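Local coordinates for protein amine oxidase (Emericella nidulans, PDB 3PGB) that probably oxidises primary amines with the help of a copper ion and a topaquinone formed from one of its own tyrosines, at residues R375-L380 with F538-D543; E586-W591 with A642-Q647; V646-Q651 with L688-N693. All blocks are in the same frame, centred on the assembly; numbering follows the deposited sequence.

Contact 1: R375-L380 with F538-D543. With CA (calcium ion), chain F.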
# COMPACT_ATOMS: atom_id res chain seq x y z
N ARG A 375 12.31 -21.37 -11.85
CA ARG A 375 10.89 -21.06 -11.85
C ARG A 375 10.38 -20.83 -10.42
O ARG A 375 10.74 -21.58 -9.51
CB ARG A 375 10.08 -22.19 -12.51
CG ARG A 375 8.58 -21.90 -12.58
CD ARG A 375 7.80 -22.97 -13.33
NE ARG A 375 8.35 -23.21 -14.66
CZ ARG A 375 8.88 -24.35 -15.10
NH1 ARG A 375 8.94 -25.43 -14.33
NH2 ARG A 375 9.35 -24.42 -16.34
N VAL A 376 9.56 -19.80 -10.24
CA VAL A 376 8.86 -19.58 -8.97
C VAL A 376 7.34 -19.69 -9.14
O VAL A 376 6.65 -20.09 -8.22
CB VAL A 376 9.24 -18.23 -8.31
CG1 VAL A 376 10.68 -17.86 -8.64
CG2 VAL A 376 8.28 -17.13 -8.73
N LEU A 377 6.84 -19.34 -10.32
CA LEU A 377 5.41 -19.45 -10.64
C LEU A 377 5.22 -19.99 -12.06
O LEU A 377 5.71 -19.40 -13.03
CB LEU A 377 4.73 -18.09 -10.53
CG LEU A 377 4.58 -17.46 -9.13
CD1 LEU A 377 4.85 -15.97 -9.16
CD2 LEU A 377 3.20 -17.75 -8.55
N TYR A 378 4.52 -21.12 -12.18
CA TYR A 378 4.16 -21.65 -13.49
C TYR A 378 3.13 -20.74 -14.16
O TYR A 378 3.16 -20.56 -15.38
CB TYR A 378 3.60 -23.08 -13.39
CG TYR A 378 3.01 -23.60 -14.69
CD1 TYR A 378 3.83 -24.06 -15.72
CD2 TYR A 378 1.64 -23.59 -14.90
CE1 TYR A 378 3.29 -24.51 -16.91
CE2 TYR A 378 1.09 -24.04 -16.09
CZ TYR A 378 1.93 -24.50 -17.10
OH TYR A 378 1.38 -24.94 -18.28
N GLU A 379 2.23 -20.18 -13.36
CA GLU A 379 1.11 -19.40 -13.87
C GLU A 379 0.64 -18.36 -12.84
O GLU A 379 0.52 -18.68 -11.65
CB GLU A 379 -0.06 -20.33 -14.23
CG GLU A 379 -1.27 -19.60 -14.83
CD GLU A 379 -2.48 -20.51 -15.05
OE1 GLU A 379 -3.45 -20.03 -15.67
OE2 GLU A 379 -2.46 -21.68 -14.59
N LEU A 380 0.40 -17.14 -13.30
CA LEU A 380 -0.16 -16.05 -12.50
C LEU A 380 -1.14 -15.29 -13.38
O LEU A 380 -0.79 -14.85 -14.47
CB LEU A 380 0.96 -15.11 -12.02
CG LEU A 380 0.63 -13.94 -11.08
CD1 LEU A 380 -0.09 -14.38 -9.81
CD2 LEU A 380 1.91 -13.18 -10.72
N PHE A 538 -7.19 -14.20 -8.24
CA PHE A 538 -5.97 -14.44 -9.00
C PHE A 538 -5.43 -15.83 -8.72
O PHE A 538 -5.39 -16.26 -7.56
CB PHE A 538 -4.91 -13.40 -8.64
CG PHE A 538 -5.15 -12.05 -9.24
CD1 PHE A 538 -5.96 -11.13 -8.61
CD2 PHE A 538 -4.54 -11.69 -10.43
CE1 PHE A 538 -6.18 -9.87 -9.16
CE2 PHE A 538 -4.75 -10.44 -10.99
CZ PHE A 538 -5.56 -9.53 -10.36
N LYS A 539 -5.01 -16.54 -9.77
CA LYS A 539 -4.37 -17.84 -9.63
C LYS A 539 -2.85 -17.67 -9.56
O LYS A 539 -2.25 -17.11 -10.47
CB LYS A 539 -4.75 -18.74 -10.80
CG LYS A 539 -4.24 -20.18 -10.68
CD LYS A 539 -4.56 -20.96 -11.93
CE LYS A 539 -4.13 -22.41 -11.82
NZ LYS A 539 -4.46 -23.18 -13.06
N ALA A 540 -2.26 -18.16 -8.47
CA ALA A 540 -0.81 -18.10 -8.27
C ALA A 540 -0.27 -19.53 -8.10
O ALA A 540 -0.24 -20.06 -7.00
CB ALA A 540 -0.48 -17.25 -7.06
N ASP A 541 0.16 -20.13 -9.20
CA ASP A 541 0.69 -21.49 -9.17
C ASP A 541 2.18 -21.48 -8.86
O ASP A 541 3.01 -21.71 -9.75
CB ASP A 541 0.42 -22.20 -10.51
CG ASP A 541 0.77 -23.68 -10.48
OD1 ASP A 541 1.15 -24.20 -9.42
OD2 ASP A 541 0.68 -24.33 -11.54
N PHE A 542 2.52 -21.22 -7.60
CA PHE A 542 3.92 -21.27 -7.17
C PHE A 542 4.45 -22.69 -7.30
O PHE A 542 3.82 -23.62 -6.81
CB PHE A 542 4.07 -20.84 -5.71
CG PHE A 542 3.70 -19.41 -5.46
CD1 PHE A 542 4.65 -18.41 -5.56
CD2 PHE A 542 2.41 -19.07 -5.11
CE1 PHE A 542 4.32 -17.10 -5.33
CE2 PHE A 542 2.07 -17.77 -4.88
CZ PHE A 542 3.03 -16.78 -5.00
N ASP A 543 5.60 -22.85 -7.94
CA ASP A 543 6.33 -24.12 -7.93
C ASP A 543 7.72 -23.85 -7.38
O ASP A 543 8.71 -23.84 -8.12
CB ASP A 543 6.42 -24.71 -9.34
CG ASP A 543 5.09 -25.24 -9.86
OD1 ASP A 543 4.12 -25.38 -9.07
OD2 ASP A 543 5.01 -25.53 -11.06
CA CA F . 2.31 -25.34 -7.69
O HOH W 1 7.19 -26.51 -12.08
O HOH W 2 3.48 -26.00 -5.55
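Segments 375-380 and 538-543 run antiparallel, L377 opposite F542 and L380 opposite A540 as non-hydrogen-bonded pairs, with backbone hydrogen bonds D543 N-V376 O (3.0 Å), Y378 N-D541 O (2.9 Å) and D541 N-E379 O. They belong to two neighbouring strands of the beta-sandwich of the copper amine oxidase enzyme domain, at the point where strand 532-542 runs out into a calcium site. The 375-380 chain kinks at V376 and Y378, and D541 sits at the centre of an inverse gamma turn, so the pairing is irregular here.

On the face carrying L377, L380 and F542, L377 lies beside F542 and sets CD2 squarely over the centre of its ring, 3.4 Å from the centroid and 10° off the normal, a CH-pi contact. The same CD2 and L380 CD1 both reach A540 CB. E379 and K539 form a salt bridge, OE2 to NZ, at 2.9 Å. Both side chains are extended, and NZ comes to the syn side of OE2 but 33° out of the carboxylate plane; P656 O takes a second bond from NZ.

Calcium is held by D541 OD1 (2.4 Å), F542 O (2.5 Å), D543 OD1 and a water, with D687 and L688 completing the site. The second oxygens of both aspartates are salt-bridged to K114 of helix 114-122, which would offset part of the charge gathered around the ion. R375 NE is salt-bridged to D368, while its NH1 donates to a water that in turn donates to D543 OD2 at 2.6 Å.

Contact 2: E586-W591 with A642-Q647; sequences EARLNW and AEYDVQ
R588 holds the amide oxygen of Q647 with two nitrogens, NE (2.9 Å) and NH2 (3.0 Å) both donating to OE1. The guanidinium and amide are nearly coplanar, 11° apart, and the NE bond falls on an OE1 lone pair. A bend at chi3 (80°) puts NE on the Q647 side, while Q647 NE2 is tied back to W641 O. E643 OE1 reaches R588 NH2 only as a long salt bridge, but a water joins it to NH1; H640 bonds E643 OE2.

At the other end of the pairing, W591 N donates to the anti lone pair of D645 OD1 at 2.9 Å; H626 bonds the other oxygen, so each oxygen of the carboxylate has a partner. Between these ends L589 and V646 exchange backbone bonds, L589 N-V646 O at 3.0 Å and V646 N-L589 O at 3.1 Å. D645 also faces L589, making a classic beta bulge.

Packing follows the polar grip. Y644 takes R588 CB over the centre of its ring, 3.9 Å from the centroid, and its CE2 lies over the guanidinium face, with the two planes 51° apart. V646 spreads its two methyls: CG1 meets L589 CD1 at 3.4 Å, and CG2 sits over the indole of W591 toward the rim, 3.3 Å from CZ2.

L599 of strand 597-603 touches L589, W591 and V646 alike, and F593 and N594 of the second subunit pack on N590 and D645. The short strand 588-589 runs antiparallel along one edge of strand 646-650, whose other edge is taken by strand 686-698.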
# COMPACT_ATOMS: atom_id res chain seq x y z
N GLU A 586 -8.32 -27.51 5.71
CA GLU A 586 -7.92 -26.35 6.50
C GLU A 586 -7.20 -25.30 5.64
O GLU A 586 -6.36 -24.54 6.13
CB GLU A 586 -7.01 -26.81 7.66
CG GLU A 586 -5.76 -27.56 7.20
CD GLU A 586 -4.90 -28.09 8.33
OE1 GLU A 586 -4.52 -29.28 8.26
OE2 GLU A 586 -4.59 -27.33 9.28
N ALA A 587 -7.55 -25.25 4.35
CA ALA A 587 -6.82 -24.44 3.38
C ALA A 587 -7.58 -23.21 2.89
O ALA A 587 -7.20 -22.62 1.88
CB ALA A 587 -6.41 -25.31 2.20
N ARG A 588 -8.64 -22.82 3.58
CA ARG A 588 -9.40 -21.62 3.22
C ARG A 588 -9.36 -20.65 4.40
O ARG A 588 -10.06 -20.84 5.40
CB ARG A 588 -10.84 -21.97 2.86
CG ARG A 588 -10.98 -22.90 1.68
CD ARG A 588 -12.44 -23.17 1.34
NE ARG A 588 -13.04 -22.09 0.56
CZ ARG A 588 -14.32 -22.02 0.22
NH1 ARG A 588 -15.17 -22.98 0.58
NH2 ARG A 588 -14.77 -20.99 -0.50
N LEU A 589 -8.55 -19.61 4.27
CA LEU A 589 -8.26 -18.75 5.40
C LEU A 589 -8.27 -17.26 5.04
O LEU A 589 -8.35 -16.88 3.87
CB LEU A 589 -6.92 -19.16 6.05
CG LEU A 589 -5.87 -19.87 5.20
CD1 LEU A 589 -5.46 -19.01 4.02
CD2 LEU A 589 -4.66 -20.21 6.05
N ASN A 590 -8.24 -16.44 6.09
CA ASN A 590 -8.23 -15.00 5.95
C ASN A 590 -7.02 -14.40 6.64
O ASN A 590 -6.43 -15.02 7.54
CB ASN A 590 -9.52 -14.42 6.51
CG ASN A 590 -10.73 -14.82 5.69
OD1 ASN A 590 -10.69 -14.78 4.47
ND2 ASN A 590 -11.81 -15.23 6.36
N TRP A 591 -6.62 -13.21 6.21
CA TRP A 591 -5.48 -12.54 6.81
C TRP A 591 -5.81 -12.25 8.27
O TRP A 591 -6.92 -11.86 8.60
CB TRP A 591 -5.14 -11.26 6.04
CG TRP A 591 -4.76 -11.51 4.60
CD1 TRP A 591 -5.49 -11.20 3.50
CD2 TRP A 591 -3.57 -12.15 4.12
NE1 TRP A 591 -4.83 -11.59 2.36
CE2 TRP A 591 -3.64 -12.18 2.71
CE3 TRP A 591 -2.44 -12.69 4.74
CZ2 TRP A 591 -2.64 -12.73 1.91
CZ3 TRP A 591 -1.43 -13.24 3.95
CH2 TRP A 591 -1.55 -13.26 2.55
N ALA A 642 -14.98 -16.10 -3.80
CA ALA A 642 -15.05 -14.77 -3.19
C ALA A 642 -15.15 -14.80 -1.67
O ALA A 642 -15.14 -13.75 -1.04
CB ALA A 642 -16.21 -13.99 -3.78
N GLU A 643 -15.24 -15.99 -1.07
CA GLU A 643 -15.58 -16.09 0.35
C GLU A 643 -14.40 -16.04 1.33
O GLU A 643 -14.62 -15.94 2.54
CB GLU A 643 -16.39 -17.36 0.59
CG GLU A 643 -17.66 -17.43 -0.28
CD GLU A 643 -18.46 -18.69 -0.07
OE1 GLU A 643 -18.05 -19.55 0.74
OE2 GLU A 643 -19.51 -18.81 -0.73
N TYR A 644 -13.17 -16.14 0.82
CA TYR A 644 -11.96 -16.06 1.65
C TYR A 644 -10.84 -15.27 0.94
O TYR A 644 -10.85 -15.13 -0.28
CB TYR A 644 -11.45 -17.46 2.03
CG TYR A 644 -12.44 -18.30 2.80
CD1 TYR A 644 -12.34 -18.45 4.18
CD2 TYR A 644 -13.49 -18.96 2.14
CE1 TYR A 644 -13.26 -19.23 4.89
CE2 TYR A 644 -14.41 -19.73 2.84
CZ TYR A 644 -14.29 -19.85 4.21
OH TYR A 644 -15.20 -20.61 4.91
N ASP A 645 -9.87 -14.78 1.71
CA ASP A 645 -8.75 -14.00 1.16
C ASP A 645 -7.75 -14.90 0.45
O ASP A 645 -7.23 -14.55 -0.60
CB ASP A 645 -8.00 -13.24 2.26
CG ASP A 645 -8.90 -12.34 3.09
OD1 ASP A 645 -8.59 -12.15 4.29
OD2 ASP A 645 -9.90 -11.83 2.55
N VAL A 646 -7.45 -16.04 1.06
CA VAL A 646 -6.40 -16.93 0.58
C VAL A 646 -6.92 -18.35 0.64
O VAL A 646 -7.45 -18.78 1.66
CB VAL A 646 -5.11 -16.79 1.42
CG1 VAL A 646 -4.13 -17.92 1.13
CG2 VAL A 646 -4.46 -15.43 1.17
N GLN A 647 -6.79 -19.06 -0.47
CA GLN A 647 -7.36 -20.39 -0.62
C GLN A 647 -6.36 -21.26 -1.37
O GLN A 647 -5.87 -20.88 -2.43
CB GLN A 647 -8.71 -20.30 -1.35
CG GLN A 647 -9.76 -19.51 -0.56
CD GLN A 647 -11.06 -19.29 -1.31
OE1 GLN A 647 -12.02 -20.04 -1.14
NE2 GLN A 647 -11.10 -18.25 -2.14
O HOH W 3 -17.74 -21.95 -0.51
O HOH W 4 -5.62 -12.02 -0.74

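Contact 3: V646-Q651 with L688-N693; sequences VQVTRQ and LVVWLN. With CA (calcium ion), chain F.
V646 meets L692 across a non-hydrogen-bonded pair, their side chains running alongside each other, CG2 of the valine 3.6 Å from CD2 of the leucine. Next along, Q647 faces W691 across a hydrogen-bonded pair: W691 N donates to Q647 O at 2.7 Å and Q647 N to W691 O at 3.1 Å. That Q647 oxygen also lies at the edge of the indole, close to CD1. V648 turns back to the V646 face, its CG2 approaching V690 CG2, while CG1 packs on L688 CB at 3.9 Å; I551 of strand 548-562 touches all three residues.

This alternation is that of a regular antiparallel strand pair, here inside the beta-sandwich of the enzyme domain, with the strand directions 156° apart.

T649 pairs with V689, V689 N reaching T649 O at 2.7 Å. T649 OG1 stands between the backbone N and the carbonyl carbon (chi1 65°) and accepts from W691 NE1 at 2.8 Å, almost straight and nearly in the indole plane, which fixes the turn of the ring. V689 CG1 covers one face of that indole toward its rim. R650 and L688 come close as backbones but send their side chains apart; R650 N is bonded to E584, a ligand of the second calcium. At Q651, CB and CG both rest against V689 CG2, each at 3.7 Å, beside L688, whose O binds the first calcium at 2.4 Å.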
# COMPACT_ATOMS: atom_id res chain seq x y z
N VAL A 646 -7.45 -16.04 1.06
CA VAL A 646 -6.40 -16.93 0.58
C VAL A 646 -6.92 -18.35 0.64
O VAL A 646 -7.45 -18.78 1.66
CB VAL A 646 -5.11 -16.79 1.42
CG1 VAL A 646 -4.13 -17.92 1.13
CG2 VAL A 646 -4.46 -15.43 1.17
N GLN A 647 -6.79 -19.06 -0.47
CA GLN A 647 -7.36 -20.39 -0.62
C GLN A 647 -6.36 -21.26 -1.37
O GLN A 647 -5.87 -20.88 -2.43
CB GLN A 647 -8.71 -20.30 -1.35
CG GLN A 647 -9.76 -19.51 -0.56
CD GLN A 647 -11.06 -19.29 -1.31
OE1 GLN A 647 -12.02 -20.04 -1.14
NE2 GLN A 647 -11.10 -18.25 -2.14
N VAL A 648 -6.04 -22.41 -0.80
CA VAL A 648 -5.02 -23.28 -1.38
C VAL A 648 -5.63 -24.63 -1.73
O VAL A 648 -6.32 -25.24 -0.91
CB VAL A 648 -3.83 -23.46 -0.43
CG1 VAL A 648 -2.71 -24.19 -1.13
CG2 VAL A 648 -3.34 -22.10 0.07
N THR A 649 -5.40 -25.07 -2.96
CA THR A 649 -5.86 -26.37 -3.44
C THR A 649 -4.73 -27.08 -4.14
O THR A 649 -3.75 -26.45 -4.58
CB THR A 649 -7.00 -26.23 -4.47
OG1 THR A 649 -6.51 -25.58 -5.65
CG2 THR A 649 -8.17 -25.44 -3.90
N ARG A 650 -4.86 -28.39 -4.27
CA ARG A 650 -3.88 -29.18 -4.99
C ARG A 650 -4.08 -28.96 -6.48
O ARG A 650 -5.22 -28.90 -6.95
CB ARG A 650 -3.99 -30.66 -4.66
CG ARG A 650 -2.91 -31.47 -5.32
CD ARG A 650 -2.83 -32.85 -4.77
NE ARG A 650 -1.66 -33.54 -5.29
CZ ARG A 650 -1.39 -34.83 -5.07
NH1 ARG A 650 -2.22 -35.58 -4.34
NH2 ARG A 650 -0.28 -35.36 -5.58
N GLN A 651 -2.98 -28.85 -7.21
CA GLN A 651 -3.03 -28.58 -8.64
C GLN A 651 -3.60 -29.79 -9.40
O GLN A 651 -3.26 -30.94 -9.11
CB GLN A 651 -1.63 -28.24 -9.18
CG GLN A 651 -1.61 -27.56 -10.57
CD GLN A 651 -1.79 -28.53 -11.74
OE1 GLN A 651 -1.51 -29.72 -11.64
NE2 GLN A 651 -2.25 -28.00 -12.87
N LEU A 688 0.75 -27.43 -5.25
CA LEU A 688 -0.37 -26.62 -4.77
C LEU A 688 -0.57 -25.38 -5.64
O LEU A 688 0.35 -24.96 -6.36
CB LEU A 688 -0.19 -26.24 -3.29
CG LEU A 688 1.16 -25.70 -2.83
CD1 LEU A 688 1.38 -24.28 -3.34
CD2 LEU A 688 1.26 -25.75 -1.30
N VAL A 689 -1.77 -24.84 -5.59
CA VAL A 689 -2.10 -23.58 -6.23
C VAL A 689 -2.65 -22.65 -5.17
O VAL A 689 -3.56 -23.03 -4.42
CB VAL A 689 -3.16 -23.76 -7.33
CG1 VAL A 689 -3.49 -22.43 -7.99
CG2 VAL A 689 -2.70 -24.76 -8.35
N VAL A 690 -2.10 -21.45 -5.08
CA VAL A 690 -2.62 -20.44 -4.17
C VAL A 690 -3.55 -19.52 -4.95
O VAL A 690 -3.15 -18.91 -5.93
CB VAL A 690 -1.49 -19.64 -3.53
CG1 VAL A 690 -2.04 -18.63 -2.53
CG2 VAL A 690 -0.50 -20.58 -2.85
N TRP A 691 -4.81 -19.47 -4.52
CA TRP A 691 -5.82 -18.61 -5.12
C TRP A 691 -6.00 -17.37 -4.23
O TRP A 691 -6.40 -17.50 -3.07
CB TRP A 691 -7.15 -19.36 -5.25
CG TRP A 691 -7.05 -20.69 -5.94
CD1 TRP A 691 -6.76 -21.89 -5.36
CD2 TRP A 691 -7.23 -20.95 -7.33
NE1 TRP A 691 -6.75 -22.88 -6.31
CE2 TRP A 691 -7.04 -22.33 -7.53
CE3 TRP A 691 -7.54 -20.14 -8.43
CZ2 TRP A 691 -7.14 -22.93 -8.79
CZ3 TRP A 691 -7.64 -20.74 -9.68
CH2 TRP A 691 -7.45 -22.12 -9.85
N LEU A 692 -5.71 -16.19 -4.76
CA LEU A 692 -5.70 -14.95 -3.98
C LEU A 692 -6.78 -13.99 -4.43
O LEU A 692 -6.96 -13.79 -5.63
CB LEU A 692 -4.35 -14.24 -4.13
CG LEU A 692 -3.12 -15.00 -3.67
CD1 LEU A 692 -1.88 -14.24 -4.10
CD2 LEU A 692 -3.15 -15.22 -2.16
N ASN A 693 -7.47 -13.38 -3.47
CA ASN A 693 -8.40 -12.30 -3.76
C ASN A 693 -7.79 -10.93 -3.49
O ASN A 693 -7.29 -10.67 -2.39
CB ASN A 693 -9.70 -12.45 -2.96
CG ASN A 693 -10.65 -13.48 -3.56
OD1 ASN A 693 -10.72 -13.64 -4.78
ND2 ASN A 693 -11.39 -14.17 -2.70
CA CA F . 2.31 -25.34 -7.69
O HOH W 5 -8.84 -16.65 -2.47
O HOH W 2 3.48 -26.00 -5.55

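The three contacts are successive strand pairings. Contacts 2 and 3 share V646 and Q647, their centres 9 Å apart, and A587 O probably accepts from V648 N at 2.9 Å. Contacts 3 and 1, 10 Å between centres, are joined where A540 N probably bonds V690 O at 2.8 Å; both supply ligands to one calcium, D541 to D543 from contact 1 and L688 from contact 3. The centres of contacts 1 and 2 are 17 Å apart, and the two do not touch. The strands of residues 538-543 and 688-693 also carry copper ligands: H532 and H534 begin strand 532-542, and H698 ends strand 686-698, so copper and calcium lie toward opposite ends of this strand pair.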